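Local coordinates for protein putative tryptophan halogenase (PDB 6Y1W) that is a flavin-dependent halogenase that probably uses reduced FAD, oxygen and a halide ion to halogenate an aromatic substrate, at residues I92-W97 with R102-S107; R265-A268 with W273-R276; N285-S290 with D297-V302; P345-N350 with I393-A398; I385-D390 with N443-V448. All blocks are in the same frame, centred on the assembly; numbering follows the deposited sequence.

Overall arrangement
Following the chain from the N terminus, contact 1 closes a tight hairpin between strands 91-99 and 102-107, at one border of a mixed sheet. Contact 2 closes a second hairpin in the same sheet, its strand 263-268 lying beside 91-99. Contact 3 follows at once: strand 283-289, next to 272-278, is met by helix 296-306. These three lie in series. Contacts 4 and 5 instead cross, their segments alternating along the chain, and both draw on helix 371-397. Contact 4 brings that helix to the loop 345-350, and contact 5 sets it beside helix 442-451. His-106 of contact 1 reaches Glu-347 of contact 4 and Ser-444 of contact 5, tying sheet, loop and helices together.

Contact 1 of 5, residues I92-W97 with R102-S107; sequences IAFEHW and RHYIHS. With BUD ((2S,3S)-butane-2,3-diol), chain J.
Phe-94 and Tyr-104 run side by side on one face of an antiparallel beta hairpin, strands 91-99 and 102-107. Their rings are nearly parallel, 14° between planes, but form a strongly offset pair with little face overlap; what sits over the tyrosine face is Phe-94 CB, 3.9 Å from the Tyr-104 ring centroid. Tyr-104 manages this with CG between its backbone N and carbonyl carbon (chi1 72°), which sets the ring alongside, with OH over one face of Phe-94, where Gln-452 bonds it. Phe-94 CE2, at the ring's edge, meets His-106 CB. Backbone bonds pair Ile-92 with His-106 and Phe-94 with Tyr-104. Near the turn the histidines form a T-shaped stack: the edge of His-103 points at the face of His-96, centroids 4.7 Å apart, while a bound butanediol carbon covers the opposite face of His-96. Glu-95 CG lies over the His-103 ring, its carboxylate paired with Arg-267. A weak bond, His-96 N to His-103 ND1 at 3.0 Å, holds the imidazole edge against the backbone.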
# COMPACT_ATOMS: atom_id res chain seq x y z
N ILE A 92 16.17 9.52 -15.30
CA ILE A 92 16.07 9.37 -16.76
C ILE A 92 15.82 10.76 -17.34
O ILE A 92 14.89 11.46 -16.91
CB ILE A 92 14.91 8.45 -17.18
CG1 ILE A 92 15.11 7.05 -16.56
CG2 ILE A 92 14.83 8.30 -18.69
CD1 ILE A 92 13.98 6.05 -16.86
N ALA A 93 16.62 11.15 -18.34
CA ALA A 93 16.38 12.41 -19.03
C ALA A 93 15.49 12.15 -20.23
O ALA A 93 15.87 11.41 -21.16
CB ALA A 93 17.71 13.05 -19.45
N PHE A 94 14.27 12.72 -20.18
CA PHE A 94 13.29 12.54 -21.25
C PHE A 94 13.37 13.72 -22.19
O PHE A 94 12.96 14.83 -21.84
CB PHE A 94 11.88 12.41 -20.67
CG PHE A 94 11.61 11.03 -20.12
CD1 PHE A 94 11.25 10.00 -21.00
CD2 PHE A 94 11.83 10.72 -18.78
CE1 PHE A 94 11.05 8.67 -20.53
CE2 PHE A 94 11.61 9.40 -18.30
CZ PHE A 94 11.24 8.38 -19.18
N GLU A 95 13.91 13.48 -23.38
CA GLU A 95 14.10 14.52 -24.39
C GLU A 95 13.09 14.35 -25.52
O GLU A 95 12.93 13.25 -26.06
CB GLU A 95 15.53 14.48 -24.92
CG GLU A 95 16.56 14.81 -23.87
CD GLU A 95 17.99 14.76 -24.38
OE1 GLU A 95 18.21 14.25 -25.50
OE2 GLU A 95 18.88 15.26 -23.67
N HIS A 96 12.40 15.47 -25.87
CA HIS A 96 11.52 15.56 -27.04
C HIS A 96 10.19 14.81 -26.83
O HIS A 96 9.52 14.48 -27.82
CB HIS A 96 12.18 15.05 -28.35
CG HIS A 96 13.43 15.79 -28.76
ND1 HIS A 96 13.45 17.13 -29.10
CD2 HIS A 96 14.68 15.32 -28.99
CE1 HIS A 96 14.68 17.47 -29.46
NE2 HIS A 96 15.44 16.39 -29.41
N TRP A 97 9.80 14.52 -25.58
CA TRP A 97 8.55 13.82 -25.33
C TRP A 97 7.37 14.79 -25.23
O TRP A 97 6.35 14.61 -25.91
CB TRP A 97 8.65 12.96 -24.04
CG TRP A 97 9.53 11.75 -24.25
CD1 TRP A 97 10.90 11.69 -24.15
CD2 TRP A 97 9.10 10.43 -24.61
NE1 TRP A 97 11.34 10.43 -24.46
CE2 TRP A 97 10.26 9.63 -24.74
CE3 TRP A 97 7.85 9.84 -24.83
CZ2 TRP A 97 10.22 8.29 -25.09
CZ3 TRP A 97 7.80 8.51 -25.21
CH2 TRP A 97 8.99 7.74 -25.32
N ARG A 102 11.52 20.20 -26.04
CA ARG A 102 11.09 20.41 -24.66
C ARG A 102 11.40 19.16 -23.87
O ARG A 102 10.81 18.11 -24.13
CB ARG A 102 9.60 20.74 -24.58
CG ARG A 102 9.31 22.03 -25.37
CD ARG A 102 7.93 22.56 -25.12
NE ARG A 102 7.83 23.24 -23.82
CZ ARG A 102 6.75 23.91 -23.44
NH1 ARG A 102 5.70 23.98 -24.26
NH2 ARG A 102 6.71 24.50 -22.25
N HIS A 103 12.27 19.31 -22.88
CA HIS A 103 12.88 18.20 -22.16
C HIS A 103 12.59 18.31 -20.67
O HIS A 103 12.25 19.38 -20.16
CB HIS A 103 14.40 18.19 -22.38
CG HIS A 103 14.78 18.40 -23.80
ND1 HIS A 103 14.21 17.67 -24.83
CD2 HIS A 103 15.61 19.30 -24.38
CE1 HIS A 103 14.74 18.06 -25.98
NE2 HIS A 103 15.58 19.06 -25.74
N TYR A 104 12.72 17.20 -19.96
CA TYR A 104 12.63 17.22 -18.50
C TYR A 104 13.32 15.97 -17.99
O TYR A 104 13.72 15.10 -18.77
CB TYR A 104 11.15 17.27 -18.00
CG TYR A 104 10.41 15.94 -18.21
CD1 TYR A 104 9.87 15.58 -19.46
CD2 TYR A 104 10.27 15.04 -17.17
CE1 TYR A 104 9.24 14.38 -19.65
CE2 TYR A 104 9.66 13.83 -17.36
CZ TYR A 104 9.13 13.50 -18.59
OH TYR A 104 8.51 12.27 -18.79
N ILE A 105 13.46 15.88 -16.66
CA ILE A 105 14.06 14.71 -16.01
C ILE A 105 13.04 14.07 -15.08
O ILE A 105 12.37 14.77 -14.29
CB ILE A 105 15.34 15.09 -15.23
CG1 ILE A 105 16.42 15.57 -16.21
CG2 ILE A 105 15.88 13.91 -14.40
CD1 ILE A 105 17.55 16.32 -15.46
N HIS A 106 12.96 12.73 -15.14
CA HIS A 106 12.21 11.92 -14.19
C HIS A 106 13.26 11.29 -13.28
O HIS A 106 13.93 10.34 -13.68
CB HIS A 106 11.41 10.85 -14.91
CG HIS A 106 10.70 9.91 -13.99
ND1 HIS A 106 10.17 8.71 -14.42
CD2 HIS A 106 10.46 9.99 -12.66
CE1 HIS A 106 9.62 8.09 -13.39
NE2 HIS A 106 9.79 8.83 -12.31
N SER A 107 13.36 11.80 -12.06
CA SER A 107 14.41 11.34 -11.15
C SER A 107 13.81 10.46 -10.08
O SER A 107 12.59 10.41 -9.88
CB SER A 107 15.14 12.52 -10.51
OG SER A 107 14.32 13.16 -9.53
C1 BUD J . 14.25 16.18 -34.39
O1 BUD J . 13.22 14.37 -35.67
C2 BUD J . 13.56 14.81 -34.38
O2 BUD J . 11.54 13.74 -33.88
C3 BUD J . 12.25 14.92 -33.62
C4 BUD J . 12.50 14.98 -32.12
O HOH W 1 10.36 15.73 -22.94

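Contact 2 of 5, residues R265-A268 with W273-R276; sequences RARA and WMWR
Arg-267 and Met-274 exchange the two shortest backbone bonds, both 2.8 Å, from Arg-267 N to Met-274 O and from Met-274 N to Arg-267 O. The first is nearly straight (170°) and lies in the carbonyl plane; in the second, Met-274 N stands above the carbonyl plane of Arg-267. Arg-265 and Arg-276 form the next such pair, with Arg-265 N to Arg-276 O at 3.0 Å. A water accepts from Arg-265 NE and donates to Met-274 O, so that oxygen is held twice. This is the antiparallel hairpin of strands 263-268 and 272-278, inside the mixed sheet of the halogenase. On the arginine face the Arg-265 guanidinium is sandwiched: Arg-267 NH2 lies over its centre and Arg-276 CD, 3.4 Å from Arg-265 NH2, covers the opposite side. Arg-267 is itself salt-bridged by Glu-95, which may offset the charge, and hydrogen-bonded to Asn-306. On the other face Trp-273 puts CE3 3.8 Å from Ala-266 CB, and its NE1 bonds Glu-344.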
# COMPACT_ATOMS: atom_id res chain seq x y z
N ARG A 265 19.43 8.20 -20.74
CA ARG A 265 18.78 9.14 -21.65
C ARG A 265 17.72 8.42 -22.46
O ARG A 265 17.97 7.33 -22.97
CB ARG A 265 19.81 9.81 -22.57
CG ARG A 265 19.24 11.03 -23.31
CD ARG A 265 20.38 11.73 -24.06
NE ARG A 265 20.70 11.03 -25.30
CZ ARG A 265 21.80 11.24 -26.01
NH1 ARG A 265 22.69 12.14 -25.58
NH2 ARG A 265 21.99 10.56 -27.14
N ALA A 266 16.53 9.03 -22.55
CA ALA A 266 15.41 8.52 -23.35
C ALA A 266 15.01 9.61 -24.32
O ALA A 266 14.27 10.54 -23.94
CB ALA A 266 14.22 8.15 -22.45
N ARG A 267 15.49 9.52 -25.57
CA ARG A 267 15.35 10.63 -26.51
C ARG A 267 14.31 10.24 -27.56
O ARG A 267 14.59 9.40 -28.42
CB ARG A 267 16.68 10.94 -27.17
CG ARG A 267 16.54 12.09 -28.23
CD ARG A 267 17.91 12.36 -28.88
NE ARG A 267 18.73 13.11 -27.93
CZ ARG A 267 20.00 13.44 -28.15
NH1 ARG A 267 20.59 13.06 -29.29
NH2 ARG A 267 20.66 14.15 -27.24
N ALA A 268 13.15 10.91 -27.52
CA ALA A 268 12.09 10.60 -28.48
C ALA A 268 12.46 11.12 -29.87
O ALA A 268 13.14 12.12 -30.01
CB ALA A 268 10.78 11.22 -28.03
N TRP A 273 11.95 5.99 -29.87
CA TRP A 273 12.82 6.72 -28.97
C TRP A 273 14.13 5.96 -28.82
O TRP A 273 14.21 4.77 -29.13
CB TRP A 273 12.15 6.95 -27.61
CG TRP A 273 11.90 5.69 -26.82
CD1 TRP A 273 10.84 4.87 -26.94
CD2 TRP A 273 12.73 5.15 -25.79
NE1 TRP A 273 10.96 3.79 -26.07
CE2 TRP A 273 12.11 3.96 -25.34
CE3 TRP A 273 13.94 5.54 -25.20
CZ2 TRP A 273 12.67 3.16 -24.33
CZ3 TRP A 273 14.49 4.75 -24.21
CH2 TRP A 273 13.86 3.58 -23.78
N MET A 274 15.16 6.66 -28.31
CA MET A 274 16.50 6.07 -28.22
C MET A 274 16.96 6.07 -26.78
O MET A 274 16.80 7.07 -26.08
CB MET A 274 17.50 6.86 -29.07
CG MET A 274 17.35 6.61 -30.58
SD MET A 274 18.21 7.98 -31.44
CE MET A 274 17.07 9.37 -31.39
N TRP A 275 17.59 4.98 -26.34
CA TRP A 275 18.26 5.00 -25.04
C TRP A 275 19.76 5.23 -25.18
O TRP A 275 20.39 4.86 -26.18
CB TRP A 275 18.05 3.69 -24.25
CG TRP A 275 18.81 2.45 -24.70
CD1 TRP A 275 20.13 2.11 -24.40
CD2 TRP A 275 18.27 1.34 -25.42
NE1 TRP A 275 20.42 0.86 -24.93
CE2 TRP A 275 19.30 0.39 -25.58
CE3 TRP A 275 17.01 1.08 -25.99
CZ2 TRP A 275 19.10 -0.83 -26.23
CZ3 TRP A 275 16.82 -0.12 -26.65
CH2 TRP A 275 17.87 -1.06 -26.79
N ARG A 276 20.33 5.82 -24.13
CA ARG A 276 21.79 5.95 -23.99
C ARG A 276 22.11 5.68 -22.53
O ARG A 276 21.54 6.34 -21.65
CB ARG A 276 22.24 7.35 -24.43
CG ARG A 276 23.76 7.40 -24.59
CD ARG A 276 24.23 8.66 -25.34
NE ARG A 276 25.70 8.62 -25.52
CZ ARG A 276 26.58 9.07 -24.63
NH1 ARG A 276 26.15 9.62 -23.50
NH2 ARG A 276 27.90 9.00 -24.86
O HOH W 2 19.22 8.70 -26.13

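Contact 3 of 5, residues N285-S290 with D297-V302; sequences NGIVYS and DSAAQV. With BUD ((2S,3S)-butane-2,3-diol), chain I.
Ala-299 drives its methyl group into the face of Tyr-289, the tight point where helix 296-306 packs on one face of the mixed sheet, over strand 283-289. Strand and helix run roughly antiparallel, at 141°, with axes 8.8 Å apart at their closest. Ala-299 CB stands 3.6 Å from the Tyr-289 ring centroid and only 15° off the ring normal, a clear CH-pi contact. The ring faces the helix because Tyr-289 CG sits between its own backbone N and carbonyl carbon (chi1 65°). Beside it, Ile-287 sends its long branch out, CG1 anti to the backbone N, so that CD1 lies under the helix, 3.7 Å from Ala-299 O. Ile-287 CD1 also meets Val-302 CG1 at 3.7 Å, the two side chains nearly perpendicular. Apart from that carbonyl, the contact is made by apolar side chains, and it is small. The solvent side is looser: Asp-297 and Gln-301 project from the exposed flank of the helix. A bound butanediol sits between Tyr-289, Ser-298, Ala-299 and Val-302 and is bonded by Asp-269 and Ala-271. One end of the diol, C4, rests 3.5 Å from Tyr-289 CB; the other, C1, is 3.4 Å from Ala-299 N.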
# COMPACT_ATOMS: atom_id res chain seq x y z
N ASN A 285 23.55 1.87 -26.39
CA ASN A 285 22.62 2.68 -27.18
C ASN A 285 21.58 1.77 -27.81
O ASN A 285 21.86 0.61 -28.11
CB ASN A 285 23.32 3.43 -28.34
CG ASN A 285 24.53 4.23 -27.88
OD1 ASN A 285 24.43 5.43 -27.64
ND2 ASN A 285 25.70 3.56 -27.84
N GLY A 286 20.41 2.32 -28.08
CA GLY A 286 19.45 1.56 -28.87
C GLY A 286 18.33 2.47 -29.33
O GLY A 286 18.15 3.55 -28.79
N ILE A 287 17.60 2.02 -30.36
CA ILE A 287 16.41 2.75 -30.79
C ILE A 287 15.26 1.76 -30.70
O ILE A 287 15.39 0.59 -31.10
CB ILE A 287 16.55 3.38 -32.20
CG1 ILE A 287 15.28 4.16 -32.55
CG2 ILE A 287 16.86 2.33 -33.32
CD1 ILE A 287 15.51 5.21 -33.65
N VAL A 288 14.18 2.21 -30.09
CA VAL A 288 12.96 1.44 -29.90
C VAL A 288 11.94 2.04 -30.84
O VAL A 288 11.72 3.24 -30.79
CB VAL A 288 12.49 1.58 -28.45
CG1 VAL A 288 11.06 1.01 -28.27
CG2 VAL A 288 13.49 0.90 -27.47
N TYR A 289 11.32 1.23 -31.70
CA TYR A 289 10.44 1.83 -32.69
C TYR A 289 9.31 0.88 -33.07
O TYR A 289 9.28 -0.28 -32.66
CB TYR A 289 11.23 2.26 -33.94
CG TYR A 289 11.84 1.11 -34.71
CD1 TYR A 289 13.08 0.55 -34.34
CD2 TYR A 289 11.23 0.60 -35.85
CE1 TYR A 289 13.66 -0.50 -35.04
CE2 TYR A 289 11.79 -0.45 -36.56
CZ TYR A 289 12.99 -0.99 -36.17
OH TYR A 289 13.47 -2.02 -36.93
N SER A 290 8.37 1.40 -33.86
CA SER A 290 7.21 0.64 -34.31
C SER A 290 7.34 0.32 -35.79
O SER A 290 7.37 1.25 -36.62
CB SER A 290 5.91 1.40 -34.08
OG SER A 290 4.83 0.64 -34.62
N ASP A 297 15.71 0.13 -41.78
CA ASP A 297 16.73 0.99 -42.37
C ASP A 297 16.60 2.44 -41.88
O ASP A 297 17.62 3.09 -41.61
CB ASP A 297 16.62 0.94 -43.89
CG ASP A 297 17.19 -0.34 -44.46
OD1 ASP A 297 17.97 -1.01 -43.76
OD2 ASP A 297 16.86 -0.66 -45.62
N SER A 298 15.37 2.97 -41.79
CA SER A 298 15.19 4.34 -41.32
C SER A 298 15.56 4.45 -39.85
O SER A 298 16.19 5.42 -39.43
CB SER A 298 13.76 4.83 -41.54
OG SER A 298 13.42 4.71 -42.91
N ALA A 299 15.19 3.44 -39.06
CA ALA A 299 15.53 3.47 -37.64
C ALA A 299 17.05 3.42 -37.45
O ALA A 299 17.59 4.10 -36.56
CB ALA A 299 14.87 2.31 -36.91
N ALA A 300 17.73 2.60 -38.26
CA ALA A 300 19.19 2.52 -38.19
C ALA A 300 19.84 3.87 -38.50
O ALA A 300 20.78 4.28 -37.81
CB ALA A 300 19.69 1.42 -39.14
N GLN A 301 19.32 4.58 -39.50
CA GLN A 301 19.85 5.91 -39.83
C GLN A 301 19.69 6.88 -38.66
O GLN A 301 20.60 7.67 -38.36
CB GLN A 301 19.13 6.48 -41.05
CG GLN A 301 19.48 5.87 -42.37
CD GLN A 301 18.57 6.40 -43.48
OE1 GLN A 301 17.90 5.64 -44.17
NE2 GLN A 301 18.53 7.73 -43.63
N VAL A 302 18.51 6.89 -38.04
CA VAL A 302 18.30 7.79 -36.91
C VAL A 302 19.27 7.45 -35.78
O VAL A 302 19.87 8.33 -35.17
CB VAL A 302 16.85 7.71 -36.43
CG1 VAL A 302 16.68 8.43 -35.10
CG2 VAL A 302 15.92 8.30 -37.47
C1 BUD I . 12.85 5.72 -38.21
O1 BUD I . 12.03 7.92 -37.98
C2 BUD I . 11.96 6.65 -37.41
O2 BUD I . 11.96 7.79 -35.31
C3 BUD I . 12.51 6.70 -35.98
C4 BUD I . 12.09 5.44 -35.22

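Contact 4 of 5, residues P345-N350 with I393-A398; sequences PIESTN and ILHYHA
His-395 donates a hydrogen bond from NE2 to Glu-347 OE2 across the junction of loop 345-350 with the C-terminal part of helix 371-397, a buried His-carboxylate pair. Glu-347 folds back on itself, bent at chi2 (-75°), and this curl brings the carboxylate edge-on to the imidazole; the two planes are only 17° apart. The bond uses the anti lone pair of OE2 and stays near the ring plane. Glu-347 is predicted to bind L-tryptophan, and its OE2 is also hydrogen-bonded to His-106 ND1, so one oxygen is gripped by two histidines, which would restrain the carboxylate's rotation. The other nitrogen of His-395 bonds Gln-452, and Phe-94 stacks on the ring. Ile-346 runs past His-395 the opposite way. Its chain is fully extended, CG1 anti to the backbone N, which pushes CD1 to 3.5 Å from His-395 CB; CD1 also lies, more loosely, by Tyr-396 CE2 (4.4 Å), whose hydroxyl bonds Glu-344. The NE2 of His-395 lies 2.6 Å from OE2 of Glu-347, with a 164° angle at the hydrogen.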
# COMPACT_ATOMS: atom_id res chain seq x y z
N PRO A 345 11.77 -0.66 -22.41
CA PRO A 345 12.60 -0.21 -21.26
C PRO A 345 12.57 1.28 -21.00
O PRO A 345 13.56 1.85 -20.51
CB PRO A 345 14.01 -0.66 -21.66
CG PRO A 345 14.01 -0.57 -23.15
CD PRO A 345 12.61 -1.09 -23.54
N ILE A 346 11.42 1.91 -21.27
CA ILE A 346 11.32 3.36 -21.15
C ILE A 346 11.45 3.82 -19.70
O ILE A 346 11.90 4.94 -19.45
CB ILE A 346 10.01 3.83 -21.79
CG1 ILE A 346 9.91 5.34 -21.83
CG2 ILE A 346 8.79 3.31 -20.98
CD1 ILE A 346 8.65 5.82 -22.59
N GLU A 347 11.07 2.98 -18.73
CA GLU A 347 11.23 3.29 -17.32
C GLU A 347 12.07 2.22 -16.61
O GLU A 347 11.97 2.06 -15.39
CB GLU A 347 9.87 3.44 -16.61
CG GLU A 347 9.18 4.78 -16.92
CD GLU A 347 9.80 5.98 -16.20
OE1 GLU A 347 10.63 5.78 -15.27
OE2 GLU A 347 9.46 7.17 -16.58
N SER A 348 12.91 1.49 -17.35
CA SER A 348 13.90 0.58 -16.76
C SER A 348 13.27 -0.42 -15.79
O SER A 348 13.74 -0.60 -14.67
CB SER A 348 15.05 1.33 -16.05
OG SER A 348 15.50 2.51 -16.77
N THR A 349 12.22 -1.10 -16.24
CA THR A 349 11.46 -2.01 -15.38
C THR A 349 11.76 -3.49 -15.62
O THR A 349 11.23 -4.32 -14.88
CB THR A 349 9.95 -1.77 -15.51
OG1 THR A 349 9.56 -1.71 -16.90
CG2 THR A 349 9.52 -0.49 -14.80
N ASN A 350 12.60 -3.88 -16.59
CA ASN A 350 12.75 -5.31 -16.93
C ASN A 350 13.29 -6.13 -15.75
O ASN A 350 12.69 -7.13 -15.32
CB ASN A 350 13.70 -5.46 -18.13
CG ASN A 350 14.09 -6.92 -18.39
OD1 ASN A 350 13.21 -7.73 -18.63
ND2 ASN A 350 15.41 -7.26 -18.34
N ILE A 393 2.21 3.83 -20.87
CA ILE A 393 1.26 4.48 -21.79
C ILE A 393 1.24 5.98 -21.59
O ILE A 393 1.19 6.75 -22.57
CB ILE A 393 -0.14 3.89 -21.60
CG1 ILE A 393 -0.16 2.43 -22.03
CG2 ILE A 393 -1.15 4.64 -22.48
CD1 ILE A 393 -1.43 1.68 -21.59
N LEU A 394 1.32 6.42 -20.34
CA LEU A 394 1.35 7.85 -20.05
C LEU A 394 2.43 8.58 -20.84
O LEU A 394 2.19 9.68 -21.35
CB LEU A 394 1.57 8.02 -18.55
CG LEU A 394 1.89 9.43 -18.10
CD1 LEU A 394 0.73 10.42 -18.36
CD2 LEU A 394 2.23 9.41 -16.62
N HIS A 395 3.61 7.96 -20.99
CA HIS A 395 4.69 8.64 -21.70
C HIS A 395 4.33 8.95 -23.16
O HIS A 395 4.77 9.98 -23.69
CB HIS A 395 5.96 7.79 -21.65
CG HIS A 395 6.79 8.03 -20.42
ND1 HIS A 395 7.34 9.27 -20.14
CD2 HIS A 395 7.16 7.20 -19.41
CE1 HIS A 395 8.03 9.19 -19.01
NE2 HIS A 395 7.95 7.95 -18.55
N TYR A 396 3.57 8.07 -23.81
CA TYR A 396 3.19 8.27 -25.20
C TYR A 396 1.95 9.14 -25.34
O TYR A 396 1.85 9.89 -26.33
CB TYR A 396 2.94 6.92 -25.89
CG TYR A 396 4.22 6.18 -26.18
CD1 TYR A 396 4.99 6.54 -27.27
CD2 TYR A 396 4.65 5.12 -25.38
CE1 TYR A 396 6.17 5.86 -27.58
CE2 TYR A 396 5.85 4.45 -25.69
CZ TYR A 396 6.58 4.83 -26.79
OH TYR A 396 7.74 4.19 -27.15
N HIS A 397 1.02 9.05 -24.39
CA HIS A 397 -0.28 9.73 -24.54
C HIS A 397 -0.22 11.18 -24.11
O HIS A 397 -0.93 12.02 -24.70
CB HIS A 397 -1.35 9.01 -23.71
CG HIS A 397 -2.76 9.45 -24.01
ND1 HIS A 397 -3.31 9.35 -25.28
CD2 HIS A 397 -3.74 9.94 -23.21
CE1 HIS A 397 -4.57 9.76 -25.24
NE2 HIS A 397 -4.86 10.13 -24.00
N ALA A 398 0.57 11.50 -23.09
CA ALA A 398 0.69 12.88 -22.60
C ALA A 398 1.74 13.59 -23.45
O ALA A 398 2.94 13.54 -23.16
CB ALA A 398 1.03 12.90 -21.12

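Contact 5 of 5, residues I385-D390 with N443-V448; sequences IAHIRD and NSWIQV. With BUD ((2S,3S)-butane-2,3-diol), chain H.
Trp-445 and His-387 are the one pair that touches between 385-390 and 443-448, a plain helix-helix packing of 371-397 against 442-451. Along 443-448, part of helix 442-451, Asn-443 comes first, its OD1 hydrogen-bonded to Thr-111. Ser-444 lines a diol pocket: it carries OG close to its own backbone N (chi1 -74°), and O2 of a bound butanediol is 2.5 Å from Ser-444 OG; His-106 is a second partner of that hydroxyl. Trp-445 then reaches across. Its side chain and that of His-387 run antiparallel and meet at their rims, the imidazole plane 61° from that of the indole's five-membered ring. Trp-445 CZ2 is the touching atom, 3.7 Å from His-387 CE1. His-387 extends CG anti to its backbone N (chi1 158°) to get there, and its NE2 accepts from the backbone of Phe-440. Further on, Gln-447 bonds Ser-107 N. Phe-391, of the same helix as His-387, meets the indole edge-to-face, Leu-419 and Arg-422 of helix 417-429 also touch it, and strand 102-107 lies against Gln-447 and Val-448.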
# COMPACT_ATOMS: atom_id res chain seq x y z
N ILE A 385 1.59 -5.27 -12.76
CA ILE A 385 2.04 -5.01 -14.12
C ILE A 385 1.10 -4.03 -14.82
O ILE A 385 1.55 -3.21 -15.64
CB ILE A 385 2.19 -6.32 -14.92
CG1 ILE A 385 2.90 -6.06 -16.25
CG2 ILE A 385 0.85 -7.02 -15.23
CD1 ILE A 385 4.15 -5.46 -16.06
N ALA A 386 -0.19 -4.08 -14.51
CA ALA A 386 -1.12 -3.16 -15.14
C ALA A 386 -0.80 -1.74 -14.74
O ALA A 386 -0.93 -0.81 -15.55
CB ALA A 386 -2.56 -3.52 -14.77
N HIS A 387 -0.38 -1.54 -13.49
CA HIS A 387 0.02 -0.21 -13.04
C HIS A 387 1.26 0.28 -13.81
O HIS A 387 1.34 1.46 -14.19
CB HIS A 387 0.32 -0.23 -11.55
CG HIS A 387 1.20 0.89 -11.16
ND1 HIS A 387 0.72 2.17 -11.05
CD2 HIS A 387 2.54 0.95 -10.95
CE1 HIS A 387 1.72 2.98 -10.75
NE2 HIS A 387 2.83 2.27 -10.68
N ILE A 388 2.25 -0.58 -13.99
CA ILE A 388 3.42 -0.16 -14.76
C ILE A 388 3.05 0.10 -16.21
O ILE A 388 3.49 1.10 -16.81
CB ILE A 388 4.54 -1.21 -14.61
CG1 ILE A 388 5.01 -1.25 -13.15
CG2 ILE A 388 5.73 -0.88 -15.43
CD1 ILE A 388 5.89 -2.55 -12.85
N ARG A 389 2.21 -0.77 -16.80
CA ARG A 389 1.70 -0.57 -18.16
C ARG A 389 1.12 0.83 -18.31
O ARG A 389 1.43 1.53 -19.28
CB ARG A 389 0.64 -1.63 -18.49
CG ARG A 389 0.01 -1.43 -19.89
CD ARG A 389 -1.36 -2.06 -19.95
NE ARG A 389 -2.26 -1.36 -19.05
CZ ARG A 389 -3.40 -1.89 -18.60
NH1 ARG A 389 -3.74 -3.12 -19.02
NH2 ARG A 389 -4.20 -1.18 -17.76
N ASP A 390 0.28 1.25 -17.34
CA ASP A 390 -0.38 2.55 -17.46
C ASP A 390 0.64 3.67 -17.48
O ASP A 390 0.46 4.67 -18.18
CB ASP A 390 -1.37 2.76 -16.31
CG ASP A 390 -2.67 1.97 -16.49
OD1 ASP A 390 -2.83 1.29 -17.53
OD2 ASP A 390 -3.48 2.02 -15.52
N ASN A 443 5.89 11.08 -6.55
CA ASN A 443 6.88 11.95 -7.21
C ASN A 443 6.98 11.65 -8.71
O ASN A 443 7.20 12.56 -9.52
CB ASN A 443 8.27 11.76 -6.57
CG ASN A 443 9.33 12.67 -7.20
OD1 ASN A 443 9.28 13.87 -7.03
ND2 ASN A 443 10.27 12.10 -7.93
N SER A 444 6.89 10.36 -9.07
CA SER A 444 7.03 9.95 -10.46
C SER A 444 5.85 10.44 -11.29
O SER A 444 6.04 11.02 -12.37
CB SER A 444 7.12 8.43 -10.56
OG SER A 444 8.40 7.99 -10.12
N TRP A 445 4.62 10.20 -10.80
CA TRP A 445 3.43 10.70 -11.49
C TRP A 445 3.51 12.22 -11.68
O TRP A 445 3.17 12.74 -12.76
CB TRP A 445 2.16 10.36 -10.67
CG TRP A 445 1.74 8.93 -10.76
CD1 TRP A 445 1.91 7.97 -9.79
CD2 TRP A 445 1.06 8.29 -11.85
NE1 TRP A 445 1.38 6.79 -10.21
CE2 TRP A 445 0.87 6.94 -11.48
CE3 TRP A 445 0.61 8.72 -13.10
CZ2 TRP A 445 0.23 6.01 -12.31
CZ3 TRP A 445 -0.02 7.80 -13.94
CH2 TRP A 445 -0.21 6.45 -13.54
N ILE A 446 3.94 12.94 -10.64
CA ILE A 446 4.01 14.40 -10.72
C ILE A 446 5.07 14.83 -11.72
O ILE A 446 4.81 15.63 -12.61
CB ILE A 446 4.29 15.03 -9.34
CG1 ILE A 446 3.21 14.67 -8.33
CG2 ILE A 446 4.48 16.55 -9.46
CD1 ILE A 446 3.66 14.95 -6.89
N GLN A 447 6.29 14.30 -11.59
CA GLN A 447 7.35 14.75 -12.50
C GLN A 447 7.00 14.45 -13.95
O GLN A 447 7.24 15.28 -14.85
CB GLN A 447 8.69 14.11 -12.14
CG GLN A 447 9.33 14.62 -10.84
CD GLN A 447 10.76 14.09 -10.71
OE1 GLN A 447 11.15 13.23 -11.45
NE2 GLN A 447 11.53 14.63 -9.77
N VAL A 448 6.47 13.26 -14.23
CA VAL A 448 6.19 12.93 -15.62
C VAL A 448 4.98 13.70 -16.15
O VAL A 448 5.00 14.18 -17.29
CB VAL A 448 6.01 11.41 -15.76
CG1 VAL A 448 5.54 11.05 -17.13
CG2 VAL A 448 7.40 10.77 -15.48
C1 BUD H . 11.45 3.58 -9.76
O1 BUD H . 10.46 5.38 -10.95
C2 BUD H . 10.21 4.45 -9.92
O2 BUD H . 8.71 5.94 -8.66
C3 BUD H . 9.91 5.18 -8.61
C4 BUD H . 9.79 4.14 -7.48